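PDB 2PFX: uncharacterized peroxidase-related protein from Silicibacter sp., which is of unknown function but belongs to the carboxymuconolactone decarboxylase family of the AhpD-like clan and is probably a peroxidase-related oxidoreductase. Local coordinates for residues M2-P14 / V174-Y186. Residues are numbered along the deposited sequence; the frame is centred on the assembly and turned at random.
Sequences MTKPKEPTALDLP and VASATAMMPNAEY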
HETATM    1  N   MSE A   2     -23.672 -16.795  -9.112  1.00 31.12           N
HETATM    2  CA  MSE A   2     -24.112 -17.015 -10.484  1.00 25.70           C
HETATM    3  C   MSE A   2     -25.617 -16.792 -10.621  1.00 83.10           C
HETATM    4  O   MSE A   2     -26.340 -17.670 -11.079  1.00 37.92           O
HETATM    5  CB  MSE A   2     -23.734 -18.415 -10.995  1.00 33.53           C
HETATM    6  CG  MSE A   2     -23.419 -18.399 -12.493  1.00 34.82           C
HETATM    7 SE   MSE A   2     -23.346 -20.173 -13.277  0.75 44.05          SE
HETATM    8  CE  MSE A   2     -25.004 -20.701 -12.414  1.00157.91           C
ATOM      9  N   THR A   3     -26.059 -15.611 -10.221  1.00 32.46           N
ATOM     10  CA  THR A   3     -27.421 -15.125 -10.391  1.00 26.37           C
ATOM     11  C   THR A   3     -27.402 -13.713 -10.974  1.00 98.37           C
ATOM     12  O   THR A   3     -26.564 -12.914 -10.534  1.00 33.09           O
ATOM     13  CB  THR A   3     -28.171 -15.150  -9.047  1.00 42.48           C
ATOM     14  N   LYS A   4     -28.268 -13.399 -11.934  1.00 44.56           N
ATOM     15  CA  LYS A   4     -28.232 -12.091 -12.592  1.00 42.75           C
ATOM     16  C   LYS A   4     -28.304 -10.977 -11.552  1.00 30.40           C
ATOM     17  O   LYS A   4     -29.229 -10.985 -10.725  1.00 27.76           O
ATOM     18  CB  LYS A   4     -29.357 -11.908 -13.616  1.00 38.94           C
ATOM     19  N   PRO A   5     -27.361 -10.042 -11.557  1.00 38.77           N
ATOM     20  CA  PRO A   5     -27.356  -9.025 -10.494  1.00 16.88           C
ATOM     21  C   PRO A   5     -28.670  -8.249 -10.453  1.00 21.20           C
ATOM     22  O   PRO A   5     -29.258  -7.928 -11.480  1.00 28.43           O
ATOM     23  CB  PRO A   5     -26.223  -8.077 -10.896  1.00 24.68           C
ATOM     24  CG  PRO A   5     -25.339  -8.884 -11.780  1.00 24.38           C
ATOM     25  CD  PRO A   5     -26.247  -9.833 -12.501  1.00 35.96           C
ATOM     26  N   LYS A   6     -29.080  -7.970  -9.221  1.00 23.76           N
ATOM     27  CA  LYS A   6     -30.192  -7.064  -8.996  1.00 20.37           C
ATOM     28  C   LYS A   6     -29.796  -5.661  -9.487  1.00 19.71           C
ATOM     29  O   LYS A   6     -28.655  -5.232  -9.343  1.00 20.16           O
ATOM     30  CB  LYS A   6     -30.598  -7.049  -7.530  1.00 21.21           C
ATOM     31  CG  LYS A   6     -32.086  -7.178  -7.262  1.00157.91           C
ATOM     32  CD  LYS A   6     -32.636  -5.971  -6.516  1.00157.91           C
ATOM     33  CE  LYS A   6     -32.182  -5.899  -5.071  1.00 46.00           C
ATOM     34  NZ  LYS A   6     -33.276  -5.974  -4.057  1.00 54.83           N
ATOM     35  N   GLU A   7     -30.797  -5.009 -10.056  1.00 19.43           N
ATOM     36  CA  GLU A   7     -30.823  -3.624 -10.444  1.00 15.11           C
ATOM     37  C   GLU A   7     -31.922  -2.891  -9.691  1.00 23.14           C
ATOM     38  O   GLU A   7     -32.928  -3.470  -9.296  1.00 22.18           O
ATOM     39  CB  GLU A   7     -31.011  -3.485 -11.950  1.00 20.07           C
ATOM     40  CG  GLU A   7     -29.928  -4.134 -12.764  1.00 26.18           C
ATOM     41  CD  GLU A   7     -30.004  -3.906 -14.255  1.00 44.53           C
ATOM     42  OE1 GLU A   7     -30.319  -2.783 -14.713  1.00 39.65           O
ATOM     43  OE2 GLU A   7     -29.741  -4.877 -15.010  1.00153.87           O
ATOM     44  N   PRO A   8     -31.728  -1.598  -9.465  1.00 15.26           N
ATOM     45  CA  PRO A   8     -30.470  -0.936  -9.824  1.00 17.41           C
ATOM     46  C   PRO A   8     -29.320  -1.172  -8.845  1.00 21.08           C
ATOM     47  O   PRO A   8     -28.174  -0.986  -9.281  1.00 18.37           O
ATOM     48  CB  PRO A   8     -30.868   0.536  -9.803  1.00 12.84           C
ATOM     49  CG  PRO A   8     -32.018   0.632  -8.870  1.00 26.09           C
ATOM     50  CD  PRO A   8     -32.741  -0.695  -8.907  1.00 18.28           C
ATOM     51  N   THR A   9     -29.563  -1.577  -7.605  1.00 14.65           N
ATOM     52  CA  THR A   9     -28.526  -1.974  -6.657  1.00  8.93           C
ATOM     53  C   THR A   9     -28.886  -3.328  -6.040  1.00 10.63           C
ATOM     54  O   THR A   9     -29.955  -3.858  -6.339  1.00 11.18           O
ATOM     55  CB  THR A   9     -28.312  -0.973  -5.512  1.00  9.86           C
ATOM     56  OG1 THR A   9     -29.411  -1.025  -4.599  1.00 14.46           O
ATOM     57  CG2 THR A   9     -28.297   0.462  -6.040  1.00 14.17           C
ATOM     58  N   ALA A  10     -28.014  -3.838  -5.193  1.00 12.53           N
ATOM     59  CA  ALA A  10     -28.322  -5.054  -4.448  1.00 18.39           C
ATOM     60  C   ALA A  10     -29.135  -4.767  -3.185  1.00 17.91           C
ATOM     61  O   ALA A  10     -29.454  -5.692  -2.420  1.00 20.10           O
ATOM     62  CB  ALA A  10     -27.043  -5.799  -4.066  1.00 12.83           C
ATOM     63  N   LEU A  11     -29.469  -3.511  -2.920  1.00 12.52           N
ATOM     64  CA  LEU A  11     -30.274  -3.160  -1.763  1.00 14.79           C
ATOM     65  C   LEU A  11     -31.762  -3.231  -2.038  1.00 22.41           C
ATOM     66  O   LEU A  11     -32.239  -2.853  -3.100  1.00 19.38           O
ATOM     67  CB  LEU A  11     -29.927  -1.732  -1.286  1.00  9.44           C
ATOM     68  CG  LEU A  11     -28.492  -1.570  -0.773  1.00 11.87           C
ATOM     69  CD1 LEU A  11     -28.328  -0.187  -0.175  1.00 14.97           C
ATOM     70  CD2 LEU A  11     -28.079  -2.619   0.255  1.00 17.79           C
ATOM     71  N   ASP A  12     -32.533  -3.697  -1.061  1.00 15.39           N
ATOM     72  CA  ASP A  12     -33.987  -3.651  -1.249  1.00 19.66           C
ATOM     73  C   ASP A  12     -34.428  -2.255  -0.850  1.00 19.78           C
ATOM     74  O   ASP A  12     -34.671  -1.938   0.312  1.00 24.42           O
ATOM     75  CB  ASP A  12     -34.619  -4.763  -0.430  1.00 22.89           C
ATOM     76  CG  ASP A  12     -36.132  -4.669  -0.333  1.00 28.42           C
ATOM     77  OD1 ASP A  12     -36.803  -4.332  -1.325  1.00 31.37           O
ATOM     78  OD2 ASP A  12     -36.665  -4.935   0.769  1.00 40.00           O
ATOM     79  N   LEU A  13     -34.471  -1.369  -1.839  1.00 10.90           N
ATOM     80  CA  LEU A  13     -34.840   0.012  -1.597  1.00 12.65           C
ATOM     81  C   LEU A  13     -35.865   0.411  -2.670  1.00 36.11           C
ATOM     82  O   LEU A  13     -35.455   1.138  -3.584  1.00 25.94           O
ATOM     83  CB  LEU A  13     -33.643   0.958  -1.556  1.00 27.93           C
ATOM     84  CG  LEU A  13     -33.190   1.429  -0.172  1.00 32.90           C
ATOM     85  CD1 LEU A  13     -31.934   2.274  -0.252  1.00 37.17           C
ATOM     86  CD2 LEU A  13     -34.274   2.234   0.544  1.00 33.98           C
ATOM     87  N   PRO A  14     -37.098  -0.056  -2.535  1.00 27.68           N
ATOM     88  CA  PRO A  14     -38.144   0.219  -3.532  1.00116.98           C
ATOM     89  C   PRO A  14     -38.396   1.715  -3.769  1.00 25.30           C
ATOM     90  O   PRO A  14     -38.223   2.472  -2.815  1.00 34.96           O
ATOM     91  CB  PRO A  14     -39.402  -0.412  -2.923  1.00 68.03           C
ATOM     92  CG  PRO A  14     -39.108  -0.571  -1.467  1.00 54.33           C
ATOM     93  CD  PRO A  14     -37.640  -0.894  -1.440  1.00 47.36           C
ATOM     94  N   VAL A 174     -20.309   4.887  -3.264  1.00 13.75           N
ATOM     95  CA  VAL A 174     -21.712   4.513  -3.099  1.00  9.12           C
ATOM     96  C   VAL A 174     -22.069   3.394  -4.058  1.00 19.14           C
ATOM     97  O   VAL A 174     -22.717   2.396  -3.715  1.00 13.90           O
ATOM     98  CB  VAL A 174     -22.579   5.760  -3.324  1.00 12.80           C
ATOM     99  CG1 VAL A 174     -24.055   5.348  -3.367  1.00 13.61           C
ATOM    100  CG2 VAL A 174     -22.328   6.801  -2.244  1.00 13.80           C
ATOM    101  N   ALA A 175     -21.632   3.539  -5.315  1.00  7.15           N
ATOM    102  CA  ALA A 175     -22.007   2.542  -6.311  1.00  9.14           C
ATOM    103  C   ALA A 175     -21.415   1.188  -5.969  1.00 10.92           C
ATOM    104  O   ALA A 175     -22.100   0.176  -5.984  1.00 12.60           O
ATOM    105  CB  ALA A 175     -21.587   2.980  -7.714  1.00  9.98           C
ATOM    106  N   SER A 176     -20.127   1.194  -5.646  1.00  9.82           N
ATOM    107  CA  SER A 176     -19.478  -0.089  -5.375  1.00  7.69           C
ATOM    108  C   SER A 176     -20.018  -0.678  -4.076  1.00 11.34           C
ATOM    109  O   SER A 176     -20.236  -1.877  -3.972  1.00 13.56           O
ATOM    110  CB  SER A 176     -17.959   0.052  -5.342  1.00  9.73           C
ATOM    111  OG  SER A 176     -17.455   0.287  -6.641  1.00 10.11           O
ATOM    112  N   ALA A 177     -20.265   0.140  -3.068  1.00 10.32           N
ATOM    113  CA  ALA A 177     -20.717  -0.443  -1.810  1.00 10.28           C
ATOM    114  C   ALA A 177     -22.116  -1.036  -1.922  1.00 15.45           C
ATOM    115  O   ALA A 177     -22.469  -1.932  -1.143  1.00 11.40           O
ATOM    116  CB  ALA A 177     -20.701   0.608  -0.706  1.00  9.94           C
ATOM    117  N   THR A 178     -22.927  -0.531  -2.850  1.00  8.94           N
ATOM    118  CA  THR A 178     -24.297  -1.030  -2.949  1.00  8.06           C
ATOM    119  C   THR A 178     -24.522  -2.012  -4.093  1.00  9.90           C
ATOM    120  O   THR A 178     -25.650  -2.454  -4.338  1.00 13.77           O
ATOM    121  CB  THR A 178     -25.288   0.138  -3.087  1.00 14.11           C
ATOM    122  OG1 THR A 178     -25.068   0.859  -4.305  1.00 14.36           O
ATOM    123  CG2 THR A 178     -25.101   1.103  -1.919  1.00 12.92           C
ATOM    124  N   ALA A 179     -23.446  -2.348  -4.796  1.00 10.35           N
ATOM    125  CA  ALA A 179     -23.481  -3.181  -5.977  1.00  9.85           C
ATOM    126  C   ALA A 179     -24.422  -2.591  -7.016  1.00 12.01           C
ATOM    127  O   ALA A 179     -25.250  -3.274  -7.621  1.00 15.21           O
ATOM    128  CB  ALA A 179     -23.865  -4.602  -5.608  1.00 19.07           C
HETATM  129  N   MSE A 180     -24.261  -1.292  -7.242  1.00 13.12           N
HETATM  130  CA  MSE A 180     -25.037  -0.570  -8.244  1.00 14.45           C
HETATM  131  C   MSE A 180     -24.660  -1.022  -9.643  1.00 11.96           C
HETATM  132  O   MSE A 180     -23.486  -1.072 -10.024  1.00 11.77           O
HETATM  133  CB  MSE A 180     -24.819   0.936  -8.111  1.00  9.86           C
HETATM  134  CG  MSE A 180     -25.794   1.758  -8.926  1.00 11.66           C
HETATM  135 SE   MSE A 180     -25.391   3.615  -8.750  0.75 11.79          SE
HETATM  136  CE  MSE A 180     -26.042   3.785  -6.955  1.00 15.57           C
HETATM  137  N   MSE A 181     -25.681  -1.363 -10.436  0.50 10.37           N
HETATM  138  CA  MSE A 181     -25.374  -1.933 -11.748  0.50  9.01           C
HETATM  139  C   MSE A 181     -25.600  -0.964 -12.882  0.50  8.42           C
HETATM  140  O   MSE A 181     -26.658  -0.331 -12.979  0.50 10.78           O
HETATM  141  CB  MSE A 181     -26.258  -3.176 -11.921  0.50 21.45           C
HETATM  142  CG  MSE A 181     -25.738  -4.388 -11.173  0.50 19.68           C
HETATM  143 SE   MSE A 181     -23.975  -4.957 -11.687  0.37 21.38          SE
HETATM  144  CE  MSE A 181     -24.581  -5.501 -13.448  0.50 13.30           C
ATOM    145  N   PRO A 182     -24.632  -0.815 -13.777  1.00 10.78           N
ATOM    146  CA  PRO A 182     -24.890   0.064 -14.935  1.00 13.98           C
ATOM    147  C   PRO A 182     -25.864  -0.518 -15.954  1.00 12.21           C
ATOM    148  O   PRO A 182     -25.988  -1.719 -16.198  1.00 12.52           O
ATOM    149  CB  PRO A 182     -23.481   0.227 -15.499  1.00 11.27           C
ATOM    150  CG  PRO A 182     -22.824  -1.078 -15.169  1.00 13.77           C
ATOM    151  CD  PRO A 182     -23.289  -1.415 -13.777  1.00 11.23           C
ATOM    152  N   ASN A 183     -26.628   0.387 -16.588  1.00 10.29           N
ATOM    153  CA  ASN A 183     -27.599   0.030 -17.599  1.00 12.58           C
ATOM    154  C   ASN A 183     -26.909  -0.727 -18.714  1.00 13.63           C
ATOM    155  O   ASN A 183     -25.866  -0.348 -19.234  1.00 10.84           O
ATOM    156  CB  ASN A 183     -28.295   1.256 -18.208  1.00 11.22           C
ATOM    157  CG  ASN A 183     -28.985   2.137 -17.190  1.00 14.93           C
ATOM    158  OD1 ASN A 183     -28.284   2.693 -16.341  1.00 15.14           O
ATOM    159  ND2 ASN A 183     -30.308   2.262 -17.277  1.00 14.49           N
ATOM    160  N   ALA A 184     -27.518  -1.831 -19.121  1.00 16.82           N
ATOM    161  CA  ALA A 184     -26.860  -2.697 -20.098  1.00 17.44           C
ATOM    162  C   ALA A 184     -26.572  -1.971 -21.401  1.00 11.30           C
ATOM    163  O   ALA A 184     -25.635  -2.353 -22.101  1.00 14.65           O
ATOM    164  CB  ALA A 184     -27.722  -3.932 -20.324  1.00 28.95           C
ATOM    165  N   GLU A 185     -27.343  -0.936 -21.696  1.00 17.16           N
ATOM    166  CA  GLU A 185     -27.213  -0.246 -22.968  1.00 21.51           C
ATOM    167  C   GLU A 185     -25.868   0.432 -23.122  1.00 18.32           C
ATOM    168  O   GLU A 185     -25.406   0.597 -24.249  1.00 19.26           O
ATOM    169  CB  GLU A 185     -28.296   0.831 -23.137  1.00 21.24           C
ATOM    170  CG  GLU A 185     -29.692   0.237 -23.283  1.00 35.02           C
ATOM    171  CD  GLU A 185     -30.472   0.320 -21.983  1.00 48.88           C
ATOM    172  OE1 GLU A 185     -29.968  -0.212 -20.975  1.00 21.22           O
ATOM    173  OE2 GLU A 185     -31.569   0.912 -21.965  1.00 45.64           O
ATOM    174  N   TYR A 186     -25.268   0.846 -22.010  1.00  9.87           N
ATOM    175  CA  TYR A 186     -24.013   1.586 -22.134  1.00 10.99           C
ATOM    176  C   TYR A 186     -22.897   0.866 -22.866  1.00 10.39           C
ATOM    177  O   TYR A 186     -22.080   1.479 -23.567  1.00 15.76           O
ATOM    178  CB  TYR A 186     -23.504   1.891 -20.729  1.00 11.14           C
ATOM    179  CG  TYR A 186     -24.126   3.070 -20.016  1.00 16.40           C
ATOM    180  CD1 TYR A 186     -24.177   4.343 -20.549  1.00 11.48           C
ATOM    181  CD2 TYR A 186     -24.675   2.904 -18.735  1.00 12.76           C
ATOM    182  CE1 TYR A 186     -24.745   5.408 -19.869  1.00 11.85           C
ATOM    183  CE2 TYR A 186     -25.238   3.961 -18.059  1.00 13.30           C
ATOM    184  CZ  TYR A 186     -25.280   5.219 -18.616  1.00 13.90           C
ATOM    185  OH  TYR A 186     -25.867   6.241 -17.890  1.00 16.85           O
TER
HETATM  186  O   HOH W   1     -26.427  -5.603  -7.887  1.00 13.22           O
HETATM  187  O   HOH W   2     -30.216  -2.749 -17.346  1.00 30.97           O
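Pro8 O takes the backbone N-H of Met181 at 2.8 Å, a nearly straight bond, and also receives the CA-H of Met180, its CA 3.3 Å away. This pins the N-terminal arm, residues 2-14, to the chain just past helix 155-178, which Ala179 closes with positive phi in a Schellman motif. The second backbone bond, Ala10 N to Thr178 O at 2.9 Å, uses the carbonyl of the residue just before Ala179. Between the two bonds sits Thr9. Its OG1, between its own N and carbonyl carbon (chi1 72°), accepts from Leu11 N in an ST turn, leaving CG2 to lie across Thr178 OG1 and Met180 CG. With an alanine here, Leu11 N would probably lose its side-chain acceptor and a gap is likely to open beside Met180 CG and Thr178 OG1. Thr178 OG1 bonds back to Val174 O, on the opposite face of that carbonyl from Thr178 N, while its CG2 meets Leu11 CD1. Toward the start of the arm, Pro5 CB meets CG of Met181, a selenomethionine, at 3.7 Å; SE and CE lie near Pro5 in one of two conformers. A third subunit adds Met109 against Met181. Glu7 lays CG against Met181 CB, and its OE1 is held by Asn39 and a water. A second water bridges the backbones, donating to Lys6 O at 2.7 Å and to Ala179 O at 2.6 Å.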